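Rutinosidase (Aspergillus niger, PDB 6I1A) hydrolyses glycosidic bonds as a secreted family 5 glycoside hydrolase with a TIM-barrel catalytic domain, and probably takes part in beta-glucan metabolism. Local coordinates at residues A[95-100]-A[104-109]; A[137-142]-A[165-170]. All blocks are in the same frame, centred on the assembly; numbering follows the deposited sequence.

Contact 1. Residues A[95-100]-A[104-109]. With EDO (1,2-ethanediol), chain V.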
loop_
_atom_site.group_PDB
_atom_site.type_symbol
_atom_site.label_atom_id
_atom_site.label_comp_id
_atom_site.label_asym_id
_atom_site.label_seq_id
_atom_site.Cartn_x
_atom_site.Cartn_y
_atom_site.Cartn_z
ATOM N N THR A 95 14.501 -12.276 -20.823
ATOM C CA THR A 95 15.697 -12.103 -21.654
ATOM C C THR A 95 16.211 -10.679 -21.468
ATOM O O THR A 95 15.430 -9.739 -21.175
ATOM C CB THR A 95 15.378 -12.379 -23.120
ATOM O OG1 THR A 95 14.482 -11.408 -23.701
ATOM C CG2 THR A 95 14.797 -13.750 -23.364
ATOM N N THR A 96 17.517 -10.482 -21.681
ATOM C CA THR A 96 18.022 -9.105 -21.830
ATOM C C THR A 96 17.740 -8.639 -23.265
ATOM O O THR A 96 17.626 -9.459 -24.173
ATOM C CB THR A 96 19.499 -8.959 -21.524
ATOM O OG1 THR A 96 20.233 -9.582 -22.593
ATOM C CG2 THR A 96 19.875 -9.599 -20.197
ATOM N N TYR A 97 17.720 -7.343 -23.460
ATOM C CA TYR A 97 17.540 -6.836 -24.857
ATOM C C TYR A 97 18.724 -7.292 -25.711
ATOM O O TYR A 97 18.584 -7.326 -26.944
ATOM C CB TYR A 97 17.347 -5.322 -24.947
ATOM C CG TYR A 97 18.492 -4.498 -24.462
ATOM C CD1 TYR A 97 19.635 -4.344 -25.252
ATOM C CD2 TYR A 97 18.497 -3.906 -23.200
ATOM C CE1 TYR A 97 20.696 -3.587 -24.836
ATOM C CE2 TYR A 97 19.590 -3.165 -22.767
ATOM C CZ TYR A 97 20.691 -2.990 -23.603
ATOM O OH TYR A 97 21.786 -2.291 -23.159
ATOM N N ALA A 98 19.882 -7.520 -25.102
ATOM C CA ALA A 98 21.130 -7.838 -25.825
ATOM C C ALA A 98 21.046 -9.224 -26.436
ATOM O O ALA A 98 21.909 -9.594 -27.272
ATOM C CB ALA A 98 22.307 -7.688 -24.910
ATOM N N ALA A 99 20.088 -10.071 -26.067
ATOM C CA ALA A 99 19.824 -11.341 -26.743
ATOM C C ALA A 99 19.389 -11.037 -28.198
ATOM O O ALA A 99 19.504 -11.932 -29.078
ATOM C CB ALA A 99 18.760 -12.111 -26.015
ATOM N N TRP A 100 18.776 -9.879 -28.399
ATOM C CA TRP A 100 17.977 -9.563 -29.601
ATOM C C TRP A 100 18.722 -8.605 -30.502
ATOM O O TRP A 100 18.569 -8.714 -31.762
ATOM C CB TRP A 100 16.577 -9.061 -29.210
ATOM C CG TRP A 100 15.852 -10.046 -28.343
ATOM C CD1 TRP A 100 15.727 -9.993 -26.975
ATOM C CD2 TRP A 100 15.208 -11.253 -28.759
ATOM N NE1 TRP A 100 15.036 -11.066 -26.539
ATOM C CE2 TRP A 100 14.700 -11.868 -27.600
ATOM C CE3 TRP A 100 14.959 -11.864 -29.998
ATOM C CZ2 TRP A 100 13.993 -13.071 -27.664
ATOM C CZ3 TRP A 100 14.274 -13.047 -30.034
ATOM C CH2 TRP A 100 13.792 -13.645 -28.876
ATOM N N PRO A 104 26.401 -0.957 -29.885
ATOM C CA PRO A 104 27.810 -0.671 -29.594
ATOM C C PRO A 104 28.058 0.066 -28.266
ATOM O O PRO A 104 29.194 0.135 -27.853
ATOM C CB PRO A 104 28.249 0.185 -30.793
ATOM C CG PRO A 104 26.972 0.825 -31.281
ATOM C CD PRO A 104 25.888 -0.201 -31.024
ATOM N N SER A 105 27.001 0.576 -27.630
ATOM C CA SER A 105 27.159 1.304 -26.344
ATOM C C SER A 105 26.670 0.451 -25.166
ATOM O O SER A 105 26.583 0.998 -24.060
ATOM C CB SER A 105 26.445 2.623 -26.380
ATOM O OG SER A 105 25.064 2.439 -26.637
ATOM N N SER A 106 26.372 -0.831 -25.397
ATOM C CA SER A 106 25.870 -1.706 -24.305
ATOM C C SER A 106 26.959 -2.655 -23.794
ATOM O O SER A 106 27.609 -3.313 -24.617
ATOM C CB SER A 106 24.669 -2.494 -24.755
ATOM O OG SER A 106 24.261 -3.397 -23.738
ATOM N N GLN A 107 27.130 -2.704 -22.471
ATOM C CA GLN A 107 28.053 -3.656 -21.809
ATOM C C GLN A 107 27.395 -5.003 -21.600
ATOM O O GLN A 107 28.101 -5.960 -21.173
ATOM C CB GLN A 107 28.508 -3.155 -20.455
ATOM C CG GLN A 107 29.928 -2.743 -20.320
ATOM C CD GLN A 107 31.003 -3.778 -20.559
ATOM O OE1 GLN A 107 30.829 -5.004 -20.817
ATOM N NE2 GLN A 107 32.176 -3.219 -20.484
ATOM N N LEU A 108 26.084 -5.148 -21.872
ATOM C CA LEU A 108 25.476 -6.476 -21.784
ATOM C C LEU A 108 25.971 -7.359 -22.923
ATOM O O LEU A 108 26.175 -6.824 -24.041
ATOM C CB LEU A 108 23.951 -6.369 -21.779
ATOM C CG LEU A 108 23.365 -5.586 -20.600
ATOM C CD1 LEU A 108 21.867 -5.441 -20.786
ATOM C CD2 LEU A 108 23.714 -6.225 -19.279
ATOM N N TYR A 109 26.091 -8.643 -22.669
ATOM C CA TYR A 109 26.629 -9.589 -23.651
ATOM C C TYR A 109 25.549 -9.980 -24.670
ATOM O O TYR A 109 24.425 -10.362 -24.317
ATOM C CB TYR A 109 27.123 -10.854 -22.939
ATOM C CG TYR A 109 27.548 -11.959 -23.862
ATOM C CD1 TYR A 109 28.660 -11.794 -24.696
ATOM C CD2 TYR A 109 26.876 -13.159 -23.892
ATOM C CE1 TYR A 109 29.038 -12.807 -25.553
ATOM C CE2 TYR A 109 27.275 -14.197 -24.725
ATOM C CZ TYR A 109 28.370 -14.009 -25.547
ATOM O OH TYR A 109 28.722 -15.041 -26.386
HETATM C C1 EDO V . 22.284 0.736 -24.451
HETATM O O1 EDO V . 22.329 1.546 -25.659
HETATM C C2 EDO V . 23.093 1.197 -23.245
HETATM O O2 EDO V . 22.499 2.235 -22.375
HETATM O O HOH W 1 22.828 -10.137 -22.000
#
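Tyr-97, Ala-98 and Thr-96 meet Ser-106, Leu-108 and Tyr-109 in a largely buried contact that folds back on itself the loop between strand 90-95 and helix 113-128, a beta-alpha connection of the TIM barrel. The short 3-10 segment 97-99 begins one residue after the strand, and the returning chain 104-109 has no regular structure. Its polar centre is Ser-106: the hydroxyl OG donates to Tyr-97 OH at 2.8 Å and accepts from Leu-108 N at 3.1 Å (N-H...O angle 146°), the second bond forming an ST turn. With CG held between the backbone N and the carbonyl carbon (chi1 62°), the Tyr-97 side chain extends toward 104-109 and brings its phenol oxygen to the serine. The side chains of Leu-108 and Tyr-97 cross at about a right angle, Leu-108 CD1 lying 3.8 Å from Tyr-97 CE2. Beside it, Ala-98 CB packs 3.8 Å from Leu-108 CB. A water completes the other end, accepting from Thr-96 OG1 at 2.7 Å and donating to Tyr-109 O at 2.8 Å. Tyr-97 OH also bonds to Glu-150 OE2, while an ethanediol, probably from the crystallisation liquor, links Ser-105 OG to Glu-150 OE1. Having accepted from Ser-106, the phenol is placed to donate to Glu-150; with two partners each, both hydroxyls would be restricted in rotation.

Contact 2. Residues A[137-142]-A[165-170]. With NAG (2-acetamido-2-deoxy-beta-D-glucopyranose), chain E.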
loop_
_atom_site.group_PDB
_atom_site.type_symbol
_atom_site.label_atom_id
_atom_site.label_comp_id
_atom_site.label_asym_id
_atom_site.label_seq_id
_atom_site.Cartn_x
_atom_site.Cartn_y
_atom_site.Cartn_z
ATOM N N HIS A 137 13.181 -8.218 -20.618
ATOM C CA HIS A 137 13.228 -7.787 -19.218
ATOM C C HIS A 137 13.908 -6.440 -19.058
ATOM O O HIS A 137 13.490 -5.630 -18.207
ATOM C CB HIS A 137 13.966 -8.884 -18.436
ATOM C CG HIS A 137 13.489 -9.110 -17.042
ATOM N ND1 HIS A 137 12.213 -9.507 -16.794
ATOM C CD2 HIS A 137 14.186 -9.191 -15.870
ATOM C CE1 HIS A 137 12.114 -9.741 -15.499
ATOM N NE2 HIS A 137 13.282 -9.567 -14.905
ATOM N N SER A 138 14.909 -6.181 -19.903
ATOM C CA SER A 138 15.578 -4.878 -20.011
ATOM C C SER A 138 15.306 -4.277 -21.389
ATOM O O SER A 138 15.097 -5.034 -22.344
ATOM C CB SER A 138 17.080 -4.996 -19.798
ATOM O OG SER A 138 17.625 -6.118 -20.475
ATOM N N LEU A 139 15.405 -2.964 -21.462
ATOM C CA LEU A 139 15.378 -2.251 -22.778
ATOM C C LEU A 139 16.525 -1.253 -22.773
ATOM O O LEU A 139 17.022 -0.829 -21.733
ATOM C CB LEU A 139 14.057 -1.523 -23.001
ATOM C CG LEU A 139 12.823 -2.409 -23.130
ATOM C CD1 LEU A 139 11.563 -1.556 -23.191
ATOM C CD2 LEU A 139 12.945 -3.341 -24.343
ATOM N N PRO A 140 17.007 -0.876 -23.989
ATOM C CA PRO A 140 18.109 0.051 -24.116
ATOM C C PRO A 140 17.918 1.326 -23.305
ATOM O O PRO A 140 16.852 1.953 -23.335
ATOM C CB PRO A 140 18.176 0.309 -25.639
ATOM C CG PRO A 140 17.666 -1.004 -26.236
ATOM C CD PRO A 140 16.552 -1.401 -25.289
ATOM N N GLY A 141 18.925 1.674 -22.499
ATOM C CA GLY A 141 18.967 2.869 -21.671
ATOM C C GLY A 141 18.504 2.650 -20.229
ATOM O O GLY A 141 18.901 3.417 -19.375
ATOM N N GLY A 142 17.742 1.598 -20.005
ATOM C CA GLY A 142 17.366 1.273 -18.625
ATOM C C GLY A 142 15.975 1.777 -18.289
ATOM O O GLY A 142 15.709 2.975 -18.425
ATOM N N ASN A 165 13.590 3.855 -30.322
ATOM C CA ASN A 165 13.784 3.269 -31.660
ATOM C C ASN A 165 14.475 1.901 -31.547
ATOM O O ASN A 165 14.085 0.933 -32.174
ATOM C CB ASN A 165 14.690 4.164 -32.521
ATOM C CG ASN A 165 13.934 5.309 -33.131
ATOM O OD1 ASN A 165 12.741 5.514 -32.909
ATOM N ND2 ASN A 165 14.658 6.063 -33.963
ATOM N N TYR A 166 15.502 1.800 -30.694
ATOM C CA TYR A 166 16.212 0.502 -30.568
ATOM C C TYR A 166 15.340 -0.506 -29.780
ATOM O O TYR A 166 15.379 -1.688 -30.067
ATOM C CB TYR A 166 17.586 0.668 -29.949
ATOM C CG TYR A 166 18.589 1.294 -30.899
ATOM C CD1 TYR A 166 18.945 0.687 -32.085
ATOM C CD2 TYR A 166 19.166 2.479 -30.574
ATOM C CE1 TYR A 166 19.912 1.262 -32.920
ATOM C CE2 TYR A 166 20.123 3.062 -31.371
ATOM C CZ TYR A 166 20.477 2.466 -32.553
ATOM O OH TYR A 166 21.462 3.111 -33.300
ATOM N N SER A 167 14.450 -0.030 -28.910
ATOM C CA SER A 167 13.446 -0.905 -28.286
ATOM C C SER A 167 12.522 -1.516 -29.332
ATOM O O SER A 167 12.181 -2.728 -29.283
ATOM C CB SER A 167 12.645 -0.214 -27.195
ATOM O OG SER A 167 13.457 0.320 -26.151
ATOM N N MET A 168 12.083 -0.698 -30.305
ATOM C CA MET A 168 11.224 -1.220 -31.345
ATOM C C MET A 168 11.997 -2.181 -32.231
ATOM O O MET A 168 11.420 -3.161 -32.681
ATOM C CB MET A 168 10.667 -0.048 -32.156
ATOM C CG MET A 168 9.643 0.800 -31.377
ATOM S SD MET A 168 8.338 -0.073 -30.551
ATOM C CE MET A 168 7.500 -0.814 -31.940
ATOM N N GLN A 169 13.275 -1.959 -32.433
ATOM C CA GLN A 169 14.118 -2.937 -33.165
ATOM C C GLN A 169 14.170 -4.266 -32.430
ATOM O O GLN A 169 14.059 -5.365 -33.041
ATOM C CB GLN A 169 15.515 -2.364 -33.427
ATOM C CG GLN A 169 15.485 -1.237 -34.450
ATOM C CD GLN A 169 16.877 -0.773 -34.782
ATOM O OE1 GLN A 169 17.804 -1.546 -34.812
ATOM N NE2 GLN A 169 16.980 0.509 -35.056
ATOM N N VAL A 170 14.264 -4.212 -31.105
ATOM C CA VAL A 170 14.263 -5.470 -30.292
ATOM C C VAL A 170 12.946 -6.188 -30.507
ATOM O O VAL A 170 12.925 -7.425 -30.740
ATOM C CB VAL A 170 14.444 -5.090 -28.810
ATOM C CG1 VAL A 170 14.079 -6.265 -27.874
ATOM C CG2 VAL A 170 15.853 -4.597 -28.530
HETATM C C1 NAG E . 14.047 7.103 -34.780
HETATM C C2 NAG E . 15.107 8.165 -35.174
HETATM C C3 NAG E . 14.430 9.097 -36.207
HETATM C C4 NAG E . 13.800 8.351 -37.343
HETATM C C5 NAG E . 12.852 7.302 -36.771
HETATM C C6 NAG E . 12.196 6.502 -37.855
HETATM C C7 NAG E . 16.668 8.849 -33.437
HETATM C C8 NAG E . 16.857 9.728 -32.259
HETATM N N2 NAG E . 15.475 8.936 -34.034
HETATM O O3 NAG E . 15.359 10.130 -36.652
HETATM O O4 NAG E . 12.983 9.333 -38.109
HETATM O O5 NAG E . 13.653 6.406 -35.971
HETATM O O6 NAG E . 13.214 5.893 -38.606
HETATM O O7 NAG E . 17.549 8.034 -33.797
#
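Leu-139 and Pro-140 open a type II beta turn, Leu-139 to Gly-142, that rests on helix 161-179 at Tyr-166 and Ser-167, so that the loop leaving barrel strand 131-136 is packed against the helix that follows it. The turn is defined by its backbone: Gly-142 N donates to Leu-139 O at 3.1 Å, Pro-140 takes the second position, and Gly-141 takes the third with a positive phi of 95°. This proline-glycine order is a classic one for type II turns. No hydrogen bond joins the two segments, and the contact is made by carbon packing round one hydroxyl. Ser-167 OG lies 3.7 Å from Leu-139 CB and 3.6 Å from Pro-140 CD, and the remaining side-chain carbons of Leu-139 stand only slightly farther from it. The oxygen is nonetheless satisfied within its apolar surroundings, since it bonds to His-163 O one turn back along the helix and accepts from Trp-157 NE1. Alongside, Pro-140 CG comes 4.1 Å from Tyr-166 CB. The two side chains cross at about a right angle, and with CG beside the backbone N (chi1 -73°) the tyrosine ring leads away from the turn, toward Leu-103. Asn-165 and Ser-167 also form an N-glycosylation sequon: Asn-165 ND2 is bonded covalently to C1 of an N-acetylglucosamine, while the hydroxyl of the sequon serine touches Leu-139 and Pro-140. On the neighbouring helix 213-233, Tyr-222 touches both Leu-139 and Ser-167, while a backbone bond ties Gly-142 to Trp-157, in the loop that leads to helix 161-179.

Contact 1 closes before contact 2 opens along the chain, yet their centres lie only 9 Å apart on the same side of the chain's centre. Segments 95-100 and 137-142 follow adjacent parallel strands, 90-95 and 131-136. A probable backbone bond at the strand ends, Thr-95 O to His-137 N at 2.8 Å, is followed by a probable side-chain one, Ser-138 OG to Tyr-97 N at 3.2 Å. Tyr-97 also packs on Pro-140 and Val-170, reaching both segments of contact 2, and Glu-150 OE2 serves Gly-141 N as well as the tyrosine. Together they pack loops and helix 161-179 at the C-terminal strand ends, the side where TIM-barrel enzymes carry their active sites.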